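Local coordinates for segregation protein (Thermus thermophilus, PDB 1WCV), which hydrolyses ATP, binds double-stranded DNA cooperatively in a strictly ATP-dependent way and is probably involved in chromosome partitioning, at residues G52-G60 / G72-L82; E199-P207 / A234-R245. All coordinates share one frame; numbering follows the deposited sequence.

Contact 1: residues G52-G60 / G72-L82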
loop_
_atom_site.group_PDB
_atom_site.type_symbol
_atom_site.label_atom_id
_atom_site.label_comp_id
_atom_site.label_asym_id
_atom_site.label_seq_id
_atom_site.Cartn_x
_atom_site.Cartn_y
_atom_site.Cartn_z
ATOM N N GLY A 52 -23.981 7.741 -9.277
ATOM C CA GLY A 52 -22.613 7.555 -9.728
ATOM C C GLY A 52 -22.496 6.347 -10.631
ATOM O O GLY A 52 -21.480 6.140 -11.297
ATOM N N LEU A 53 -23.552 5.547 -10.651
ATOM C CA LEU A 53 -23.590 4.343 -11.462
ATOM C C LEU A 53 -24.541 4.488 -12.651
ATOM O O LEU A 53 -24.795 3.525 -13.370
ATOM C CB LEU A 53 -23.990 3.155 -10.591
ATOM C CG LEU A 53 -22.897 2.714 -9.607
ATOM C CD1 LEU A 53 -23.414 1.600 -8.715
ATOM C CD2 LEU A 53 -21.672 2.253 -10.391
ATOM N N GLY A 54 -25.054 5.699 -12.848
ATOM C CA GLY A 54 -25.958 5.963 -13.956
ATOM C C GLY A 54 -27.307 5.278 -13.844
ATOM O O GLY A 54 -27.995 5.084 -14.847
ATOM N N VAL A 55 -27.690 4.911 -12.627
ATOM C CA VAL A 55 -28.964 4.246 -12.404
ATOM C C VAL A 55 -30.054 5.249 -12.051
ATOM O O VAL A 55 -29.808 6.247 -11.374
ATOM C CB VAL A 55 -28.852 3.190 -11.285
ATOM C CG1 VAL A 55 -30.219 2.585 -10.987
ATOM C CG2 VAL A 55 -27.876 2.102 -11.707
ATOM N N ARG A 56 -31.260 4.973 -12.531
ATOM C CA ARG A 56 -32.410 5.832 -12.290
ATOM C C ARG A 56 -33.633 4.945 -12.080
ATOM O O ARG A 56 -34.344 4.621 -13.031
ATOM C CB ARG A 56 -32.620 6.755 -13.493
ATOM C CG ARG A 56 -33.809 7.692 -13.379
ATOM C CD ARG A 56 -33.933 8.561 -14.623
ATOM N NE ARG A 56 -35.089 9.452 -14.570
ATOM C CZ ARG A 56 -36.353 9.041 -14.529
ATOM N NH1 ARG A 56 -37.338 9.928 -14.482
ATOM N NH2 ARG A 56 -36.634 7.744 -14.536
ATOM N N ALA A 57 -33.865 4.550 -10.833
ATOM C CA ALA A 57 -34.994 3.689 -10.501
ATOM C C ALA A 57 -35.963 4.373 -9.546
ATOM O O ALA A 57 -35.620 5.359 -8.897
ATOM C CB ALA A 57 -34.492 2.388 -9.887
ATOM N N GLU A 58 -37.177 3.839 -9.467
ATOM C CA GLU A 58 -38.196 4.395 -8.589
ATOM C C GLU A 58 -38.455 3.411 -7.453
ATOM O O GLU A 58 -39.278 3.654 -6.573
ATOM C CB GLU A 58 -39.482 4.661 -9.375
ATOM C CG GLU A 58 -40.497 5.526 -8.638
ATOM C CD GLU A 58 -41.651 5.963 -9.524
ATOM O OE1 GLU A 58 -42.545 6.682 -9.027
ATOM O OE2 GLU A 58 -41.665 5.590 -10.718
ATOM N N ARG A 59 -37.735 2.297 -7.492
ATOM C CA ARG A 59 -37.844 1.259 -6.477
ATOM C C ARG A 59 -36.454 1.052 -5.885
ATOM O O ARG A 59 -35.482 0.885 -6.621
ATOM C CB ARG A 59 -38.347 -0.043 -7.104
ATOM C CG ARG A 59 -39.768 0.035 -7.644
ATOM C CD ARG A 59 -40.107 -1.173 -8.503
ATOM N NE ARG A 59 -39.949 -2.436 -7.786
ATOM C CZ ARG A 59 -40.655 -2.785 -6.715
ATOM N NH1 ARG A 59 -40.441 -3.956 -6.130
ATOM N NH2 ARG A 59 -41.575 -1.963 -6.228
ATOM N N GLY A 60 -36.361 1.069 -4.559
ATOM C CA GLY A 60 -35.067 0.894 -3.925
ATOM C C GLY A 60 -35.079 0.218 -2.568
ATOM O O GLY A 60 -35.940 -0.613 -2.267
ATOM N N GLY A 72 -36.014 -8.678 -6.916
ATOM C CA GLY A 72 -36.713 -7.856 -7.885
ATOM C C GLY A 72 -36.400 -6.378 -7.766
ATOM O O GLY A 72 -36.983 -5.559 -8.475
ATOM N N LEU A 73 -35.472 -6.037 -6.876
ATOM C CA LEU A 73 -35.088 -4.646 -6.663
ATOM C C LEU A 73 -33.663 -4.327 -7.121
ATOM O O LEU A 73 -33.348 -3.181 -7.437
ATOM C CB LEU A 73 -35.235 -4.290 -5.181
ATOM C CG LEU A 73 -36.663 -4.244 -4.629
ATOM C CD1 LEU A 73 -36.631 -4.140 -3.111
ATOM C CD2 LEU A 73 -37.399 -3.060 -5.236
ATOM N N VAL A 74 -32.806 -5.343 -7.157
ATOM C CA VAL A 74 -31.417 -5.152 -7.565
ATOM C C VAL A 74 -31.247 -4.856 -9.052
ATOM O O VAL A 74 -31.963 -5.401 -9.894
ATOM C CB VAL A 74 -30.559 -6.390 -7.215
ATOM C CG1 VAL A 74 -30.575 -6.622 -5.715
ATOM C CG2 VAL A 74 -31.084 -7.618 -7.951
ATOM N N HIS A 75 -30.291 -3.981 -9.358
ATOM C CA HIS A 75 -29.976 -3.589 -10.731
ATOM C C HIS A 75 -28.565 -4.064 -11.074
ATOM O O HIS A 75 -27.611 -3.752 -10.363
ATOM C CB HIS A 75 -30.015 -2.067 -10.885
ATOM C CG HIS A 75 -31.392 -1.479 -10.847
ATOM N ND1 HIS A 75 -32.247 -1.648 -9.780
ATOM C CD2 HIS A 75 -32.045 -0.687 -11.731
ATOM C CE1 HIS A 75 -33.367 -0.984 -10.006
ATOM N NE2 HIS A 75 -33.269 -0.392 -11.183
ATOM N N PRO A 76 -28.411 -4.826 -12.165
ATOM C CA PRO A 76 -27.066 -5.290 -12.518
ATOM C C PRO A 76 -26.239 -4.147 -13.099
ATOM O O PRO A 76 -26.704 -3.400 -13.961
ATOM C CB PRO A 76 -27.342 -6.393 -13.533
ATOM C CG PRO A 76 -28.550 -5.862 -14.251
ATOM C CD PRO A 76 -29.416 -5.350 -13.109
ATOM N N VAL A 77 -25.012 -4.003 -12.619
ATOM C CA VAL A 77 -24.141 -2.945 -13.103
ATOM C C VAL A 77 -22.674 -3.317 -12.938
ATOM O O VAL A 77 -22.261 -3.829 -11.893
ATOM C CB VAL A 77 -24.414 -1.621 -12.357
ATOM C CG1 VAL A 77 -24.189 -1.809 -10.863
ATOM C CG2 VAL A 77 -23.519 -0.519 -12.904
ATOM N N ASP A 78 -21.901 -3.055 -13.989
ATOM C CA ASP A 78 -20.467 -3.327 -14.030
ATOM C C ASP A 78 -20.028 -4.599 -13.310
ATOM O O ASP A 78 -19.048 -4.588 -12.561
ATOM C CB ASP A 78 -19.682 -2.139 -13.464
ATOM C CG ASP A 78 -18.189 -2.246 -13.740
ATOM O OD1 ASP A 78 -17.389 -1.670 -12.972
ATOM O OD2 ASP A 78 -17.817 -2.904 -14.735
ATOM N N GLY A 79 -20.748 -5.690 -13.529
ATOM C CA GLY A 79 -20.368 -6.944 -12.905
ATOM C C GLY A 79 -20.909 -7.232 -11.516
ATOM O O GLY A 79 -20.663 -8.308 -10.980
ATOM N N PHE A 80 -21.620 -6.283 -10.913
ATOM C CA PHE A 80 -22.196 -6.530 -9.593
ATOM C C PHE A 80 -23.653 -6.088 -9.535
ATOM O O PHE A 80 -24.219 -5.670 -10.542
ATOM C CB PHE A 80 -21.389 -5.835 -8.482
ATOM C CG PHE A 80 -21.226 -4.350 -8.665
ATOM C CD1 PHE A 80 -20.222 -3.840 -9.482
ATOM C CD2 PHE A 80 -22.061 -3.456 -7.994
ATOM C CE1 PHE A 80 -20.047 -2.467 -9.630
ATOM C CE2 PHE A 80 -21.896 -2.079 -8.134
ATOM C CZ PHE A 80 -20.888 -1.580 -8.952
ATOM N N HIS A 81 -24.265 -6.199 -8.362
ATOM C CA HIS A 81 -25.659 -5.801 -8.205
ATOM C C HIS A 81 -25.811 -4.608 -7.272
ATOM O O HIS A 81 -25.170 -4.544 -6.227
ATOM C CB HIS A 81 -26.490 -6.973 -7.672
ATOM C CG HIS A 81 -26.657 -8.095 -8.651
ATOM N ND1 HIS A 81 -27.302 -9.270 -8.330
ATOM C CD2 HIS A 81 -26.270 -8.219 -9.943
ATOM C CE1 HIS A 81 -27.305 -10.069 -9.384
ATOM N NE2 HIS A 81 -26.685 -9.455 -10.375
ATOM N N LEU A 82 -26.663 -3.667 -7.666
ATOM C CA LEU A 82 -26.933 -2.468 -6.877
ATOM C C LEU A 82 -28.379 -2.405 -6.394
ATOM O O LEU A 82 -29.311 -2.602 -7.171
ATOM C CB LEU A 82 -26.658 -1.210 -7.702
ATOM C CG LEU A 82 -27.213 0.091 -7.102
ATOM C CD1 LEU A 82 -26.271 0.609 -6.005
ATOM C CD2 LEU A 82 -27.381 1.131 -8.191
HETATM O O HOH W 1 -33.672 1.776 -13.444
#

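Contact 2: residues E199-P207 / A234-R245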
loop_
_atom_site.group_PDB
_atom_site.type_symbol
_atom_site.label_atom_id
_atom_site.label_comp_id
_atom_site.label_asym_id
_atom_site.label_seq_id
_atom_site.Cartn_x
_atom_site.Cartn_y
_atom_site.Cartn_z
ATOM N N GLU A 199 -1.779 0.329 12.368
ATOM C CA GLU A 199 -2.167 -0.711 11.419
ATOM C C GLU A 199 -3.602 -0.602 10.922
ATOM O O GLU A 199 -3.967 -1.231 9.932
ATOM C CB GLU A 199 -1.941 -2.098 12.042
ATOM C CG GLU A 199 -2.791 -2.364 13.280
ATOM C CD GLU A 199 -2.510 -3.719 13.911
ATOM O OE1 GLU A 199 -1.377 -3.929 14.398
ATOM O OE2 GLU A 199 -3.423 -4.574 13.924
ATOM N N LYS A 200 -4.416 0.186 11.613
ATOM C CA LYS A 200 -5.800 0.355 11.206
ATOM C C LYS A 200 -5.915 1.057 9.858
ATOM O O LYS A 200 -6.917 0.917 9.164
ATOM C CB LYS A 200 -6.567 1.144 12.268
ATOM C CG LYS A 200 -6.659 0.425 13.604
ATOM C CD LYS A 200 -7.450 1.224 14.615
ATOM C CE LYS A 200 -6.731 2.500 15.002
ATOM N NZ LYS A 200 -7.468 3.239 16.060
ATOM N N VAL A 201 -4.877 1.789 9.472
ATOM C CA VAL A 201 -4.913 2.517 8.205
ATOM C C VAL A 201 -4.420 1.632 7.076
ATOM O O VAL A 201 -3.331 1.053 7.171
ATOM C CB VAL A 201 -4.019 3.776 8.272
ATOM C CG1 VAL A 201 -4.180 4.610 6.991
ATOM C CG2 VAL A 201 -4.374 4.599 9.519
ATOM N N PHE A 202 -5.228 1.503 6.023
ATOM C CA PHE A 202 -4.836 0.701 4.869
ATOM C C PHE A 202 -3.563 1.292 4.280
ATOM O O PHE A 202 -3.376 2.505 4.298
ATOM C CB PHE A 202 -5.910 0.744 3.786
ATOM C CG PHE A 202 -7.122 -0.090 4.081
ATOM C CD1 PHE A 202 -7.060 -1.483 3.990
ATOM C CD2 PHE A 202 -8.342 0.511 4.399
ATOM C CE1 PHE A 202 -8.187 -2.262 4.204
ATOM C CE2 PHE A 202 -9.485 -0.265 4.617
ATOM C CZ PHE A 202 -9.408 -1.653 4.519
ATOM N N TRP A 203 -2.699 0.428 3.753
ATOM C CA TRP A 203 -1.473 0.879 3.116
ATOM C C TRP A 203 -1.784 1.465 1.743
ATOM O O TRP A 203 -1.098 2.366 1.279
ATOM C CB TRP A 203 -0.482 -0.280 2.990
ATOM C CG TRP A 203 0.208 -0.540 4.279
ATOM C CD1 TRP A 203 0.025 -1.608 5.111
ATOM C CD2 TRP A 203 1.115 0.342 4.952
ATOM N NE1 TRP A 203 0.757 -1.441 6.261
ATOM C CE2 TRP A 203 1.433 -0.254 6.192
ATOM C CE3 TRP A 203 1.686 1.579 4.628
ATOM C CZ2 TRP A 203 2.295 0.349 7.113
ATOM C CZ3 TRP A 203 2.542 2.178 5.543
ATOM C CH2 TRP A 203 2.836 1.559 6.771
ATOM N N THR A 204 -2.821 0.946 1.091
ATOM C CA THR A 204 -3.208 1.471 -0.211
ATOM C C THR A 204 -3.887 2.816 0.032
ATOM O O THR A 204 -4.773 2.935 0.876
ATOM C CB THR A 204 -4.208 0.540 -0.924
ATOM O OG1 THR A 204 -3.642 -0.768 -1.038
ATOM C CG2 THR A 204 -4.546 1.079 -2.316
ATOM N N VAL A 205 -3.462 3.824 -0.712
ATOM C CA VAL A 205 -4.012 5.159 -0.589
ATOM C C VAL A 205 -4.569 5.534 -1.949
ATOM O O VAL A 205 -3.929 5.255 -2.965
ATOM C CB VAL A 205 -2.891 6.144 -0.181
ATOM C CG1 VAL A 205 -3.364 7.597 -0.302
ATOM C CG2 VAL A 205 -2.462 5.860 1.242
ATOM N N ILE A 206 -5.756 6.147 -1.979
ATOM C CA ILE A 206 -6.368 6.555 -3.244
ATOM C C ILE A 206 -5.940 7.990 -3.562
ATOM O O ILE A 206 -6.184 8.917 -2.787
ATOM C CB ILE A 206 -7.917 6.487 -3.186
ATOM C CG1 ILE A 206 -8.364 5.156 -2.563
ATOM C CG2 ILE A 206 -8.488 6.603 -4.603
ATOM C CD1 ILE A 206 -7.867 3.921 -3.309
ATOM N N PRO A 207 -5.304 8.193 -4.720
ATOM C CA PRO A 207 -4.846 9.529 -5.104
ATOM C C PRO A 207 -5.931 10.428 -5.667
ATOM O O PRO A 207 -6.927 9.960 -6.216
ATOM C CB PRO A 207 -3.806 9.228 -6.166
ATOM C CG PRO A 207 -4.491 8.124 -6.929
ATOM C CD PRO A 207 -5.038 7.223 -5.802
ATOM N N ALA A 234 -5.121 1.884 -7.979
ATOM C CA ALA A 234 -5.225 1.923 -6.522
ATOM C C ALA A 234 -6.451 1.151 -6.019
ATOM O O ALA A 234 -6.352 0.387 -5.057
ATOM C CB ALA A 234 -5.265 3.369 -6.035
ATOM N N TYR A 235 -7.606 1.329 -6.659
ATOM C CA TYR A 235 -8.784 0.590 -6.208
ATOM C C TYR A 235 -8.664 -0.909 -6.461
ATOM O O TYR A 235 -9.232 -1.713 -5.725
ATOM C CB TYR A 235 -10.066 1.158 -6.830
ATOM C CG TYR A 235 -10.619 2.296 -6.003
ATOM C CD1 TYR A 235 -11.030 2.084 -4.689
ATOM C CD2 TYR A 235 -10.683 3.594 -6.510
ATOM C CE1 TYR A 235 -11.481 3.142 -3.898
ATOM C CE2 TYR A 235 -11.133 4.654 -5.734
ATOM C CZ TYR A 235 -11.526 4.424 -4.431
ATOM O OH TYR A 235 -11.935 5.478 -3.651
ATOM N N ARG A 236 -7.919 -1.292 -7.495
ATOM C CA ARG A 236 -7.716 -2.708 -7.776
ATOM C C ARG A 236 -6.915 -3.288 -6.609
ATOM O O ARG A 236 -7.232 -4.353 -6.079
ATOM C CB ARG A 236 -6.938 -2.878 -9.091
ATOM C CG ARG A 236 -6.480 -4.309 -9.424
ATOM C CD ARG A 236 -7.644 -5.276 -9.546
ATOM N NE ARG A 236 -7.227 -6.665 -9.758
ATOM C CZ ARG A 236 -6.778 -7.159 -10.912
ATOM N NH1 ARG A 236 -6.678 -6.385 -11.982
ATOM N NH2 ARG A 236 -6.442 -8.440 -10.998
ATOM N N ARG A 237 -5.884 -2.554 -6.198
ATOM C CA ARG A 237 -5.024 -2.991 -5.108
ATOM C C ARG A 237 -5.782 -2.972 -3.776
ATOM O O ARG A 237 -5.605 -3.858 -2.942
ATOM C CB ARG A 237 -3.782 -2.095 -5.061
ATOM C CG ARG A 237 -2.689 -2.545 -4.103
ATOM C CD ARG A 237 -1.401 -1.761 -4.365
ATOM N NE ARG A 237 -0.889 -2.010 -5.715
ATOM C CZ ARG A 237 -0.755 -1.084 -6.664
ATOM N NH1 ARG A 237 -1.090 0.181 -6.435
ATOM N NH2 ARG A 237 -0.291 -1.425 -7.851
ATOM N N LEU A 238 -6.642 -1.973 -3.587
ATOM C CA LEU A 238 -7.414 -1.893 -2.354
ATOM C C LEU A 238 -8.311 -3.114 -2.186
ATOM O O LEU A 238 -8.441 -3.641 -1.086
ATOM C CB LEU A 238 -8.285 -0.638 -2.338
ATOM C CG LEU A 238 -9.152 -0.496 -1.080
ATOM C CD1 LEU A 238 -8.254 -0.385 0.148
ATOM C CD2 LEU A 238 -10.034 0.732 -1.202
ATOM N N ALA A 239 -8.936 -3.559 -3.270
ATOM C CA ALA A 239 -9.809 -4.724 -3.194
ATOM C C ALA A 239 -9.005 -5.909 -2.665
ATOM O O ALA A 239 -9.507 -6.718 -1.883
ATOM C CB ALA A 239 -10.400 -5.042 -4.572
ATOM N N GLU A 240 -7.745 -6.002 -3.084
ATOM C CA GLU A 240 -6.878 -7.084 -2.623
ATOM C C GLU A 240 -6.548 -6.904 -1.138
ATOM O O GLU A 240 -6.534 -7.867 -0.374
ATOM C CB GLU A 240 -5.574 -7.109 -3.436
ATOM C CG GLU A 240 -5.744 -7.514 -4.892
ATOM C CD GLU A 240 -4.437 -7.475 -5.668
ATOM O OE1 GLU A 240 -3.851 -6.382 -5.810
ATOM O OE2 GLU A 240 -3.988 -8.541 -6.135
ATOM N N GLU A 241 -6.291 -5.665 -0.726
ATOM C CA GLU A 241 -5.956 -5.416 0.662
ATOM C C GLU A 241 -7.183 -5.650 1.538
ATOM O O GLU A 241 -7.077 -6.178 2.646
ATOM C CB GLU A 241 -5.407 -3.995 0.849
ATOM C CG GLU A 241 -4.600 -3.867 2.139
ATOM C CD GLU A 241 -4.030 -2.488 2.367
ATOM O OE1 GLU A 241 -4.097 -1.640 1.445
ATOM O OE2 GLU A 241 -3.505 -2.261 3.479
ATOM N N VAL A 242 -8.353 -5.268 1.035
ATOM C CA VAL A 242 -9.574 -5.493 1.788
ATOM C C VAL A 242 -9.817 -6.999 1.930
ATOM O O VAL A 242 -10.141 -7.473 3.017
ATOM C CB VAL A 242 -10.791 -4.829 1.103
ATOM C CG1 VAL A 242 -12.098 -5.438 1.645
ATOM C CG2 VAL A 242 -10.773 -3.318 1.368
ATOM N N MET A 243 -9.652 -7.761 0.850
ATOM C CA MET A 243 -9.863 -9.207 0.963
ATOM C C MET A 243 -8.866 -9.838 1.932
ATOM O O MET A 243 -9.199 -10.777 2.650
ATOM C CB MET A 243 -9.760 -9.903 -0.395
ATOM C CG MET A 243 -11.006 -9.788 -1.254
ATOM S SD MET A 243 -12.567 -10.034 -0.335
ATOM C CE MET A 243 -12.344 -11.693 0.409
ATOM N N ALA A 244 -7.639 -9.327 1.946
ATOM C CA ALA A 244 -6.629 -9.847 2.856
ATOM C C ALA A 244 -7.083 -9.628 4.302
ATOM O O ALA A 244 -6.933 -10.504 5.148
ATOM C CB ALA A 244 -5.300 -9.153 2.612
ATOM N N ARG A 245 -7.635 -8.452 4.589
ATOM C CA ARG A 245 -8.102 -8.180 5.938
ATOM C C ARG A 245 -9.343 -8.998 6.279
ATOM O O ARG A 245 -9.484 -9.456 7.410
ATOM C CB ARG A 245 -8.373 -6.684 6.136
ATOM C CG ARG A 245 -7.094 -5.868 6.113
ATOM C CD ARG A 245 -7.226 -4.526 6.804
ATOM N NE ARG A 245 -5.963 -3.793 6.737
ATOM C CZ ARG A 245 -5.721 -2.653 7.376
ATOM N NH1 ARG A 245 -6.662 -2.104 8.138
ATOM N NH2 ARG A 245 -4.531 -2.073 7.269
#

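Contact 1: residues G52-G60 / G72-L82
Leu53 fills the tight end of this contact, its two methyls set against Val77, Phe80 and Leu82. CD1 of Leu53 meets the edge of the Phe80 ring near its plane, 4.0 Å from CE2, and lies equally close to CD2 of Leu82, while the Val77 side chain crosses Leu53 at about a right angle. With CG of Leu53 anti to the carbonyl carbon (chi1 -72°), the isobutyl group is carried over the hairpin, and Leu40 and Ile25 also touch it. Cut back to an alanine, this position would probably open a gap between Val77, the Phe80 edge and Leu82. Val55 and Leu82 meet tip to tip, CG2 to CD2 at 3.7 Å. The partner is the beta hairpin 75-77/80-82, closed by a type I' turn from Val77 to Phe80 at the sheet margin; the loop 53-60, which leaves helix 48-52 through a Schellman motif with Gly54 at C-prime, runs the opposite way beside strand 75-77. Toward solvent this apolar packing gives way to more polar contacts. His75 lies obliquely against Ala57, whose CB is 3.3 Å from NE2; a weak bond from ND1 to Leu73 O and a water bonded to NE2 and, weakly, to Arg56 O help orient the ring. At the far end, CD2 of Leu73 lies over one face of the exposed Arg59 guanidinium, 3.3 Å from NH1, and NH2 forms a salt bridge with Glu68.

Contact 2: residues E199-P207 / A234-R245
Phe202 and Ile206 carry the apolar centre, both packed on helix 234-245. CD1 of Leu238 lies over one face of the Phe202 ring, 4.2 Å from its centroid in a CH-pi contact, and CG2 of Val242 approaches CZ obliquely. CD1 of Ile206 sits over the middle of the Tyr235 ring, 3.8 Å from the centroid, and also touches CB of Ala234. On the opposite face of Phe202 the Arg245 guanidinium stacks off-centre, the planes 29° apart. Glu241, extended beyond CG, brings its carboxylate to the edge of that ring and takes up two consecutive backbone N-H groups through syn lone pairs: Trp203 N to OE2 (2.8 Å, 165°) and Thr204 N to OE1 (2.9 Å). The Thr204 hydroxyl also donates to OE1 at 2.7 Å, nearly along the C-O axis, so this oxygen has two donors. At the outer edge Arg245 gives weak bonds to the carbonyls of Glu199, Lys200 and Val201, and NH1 also bonds Leu172 O. Segment 199-207 lies between helix 230-246 and the outermost strand 170-177, where backbone bonds join Lys200 and Phe202 to Ile174 and Ile206 to Val176, with helix 185-197 touching Trp203 and Val205, and helix 18-33 against Tyr235.

In the fold
Contacts 1 and 2 follow one another along the chain without touching: their centres are 25 Å apart and their nearest atoms about 10 Å. They lie toward the two margins of the same mixed sheet, contact 1 on the edge hairpin whose outer strand is 75-77 and contact 2 beside strand 170-177. Helix 18-33, which begins in the P-loop region, touches both. The side chain of Leu53 is about 8 Å from that of Thr21, which binds magnesium, and the side chain of Tyr235 about 4 Å from that of Thr22, which binds ATP. Contact 2 also contains nucleotide-binding Pro207 and faces the second subunit, where Arg237 pairs with Glu190 of that chain.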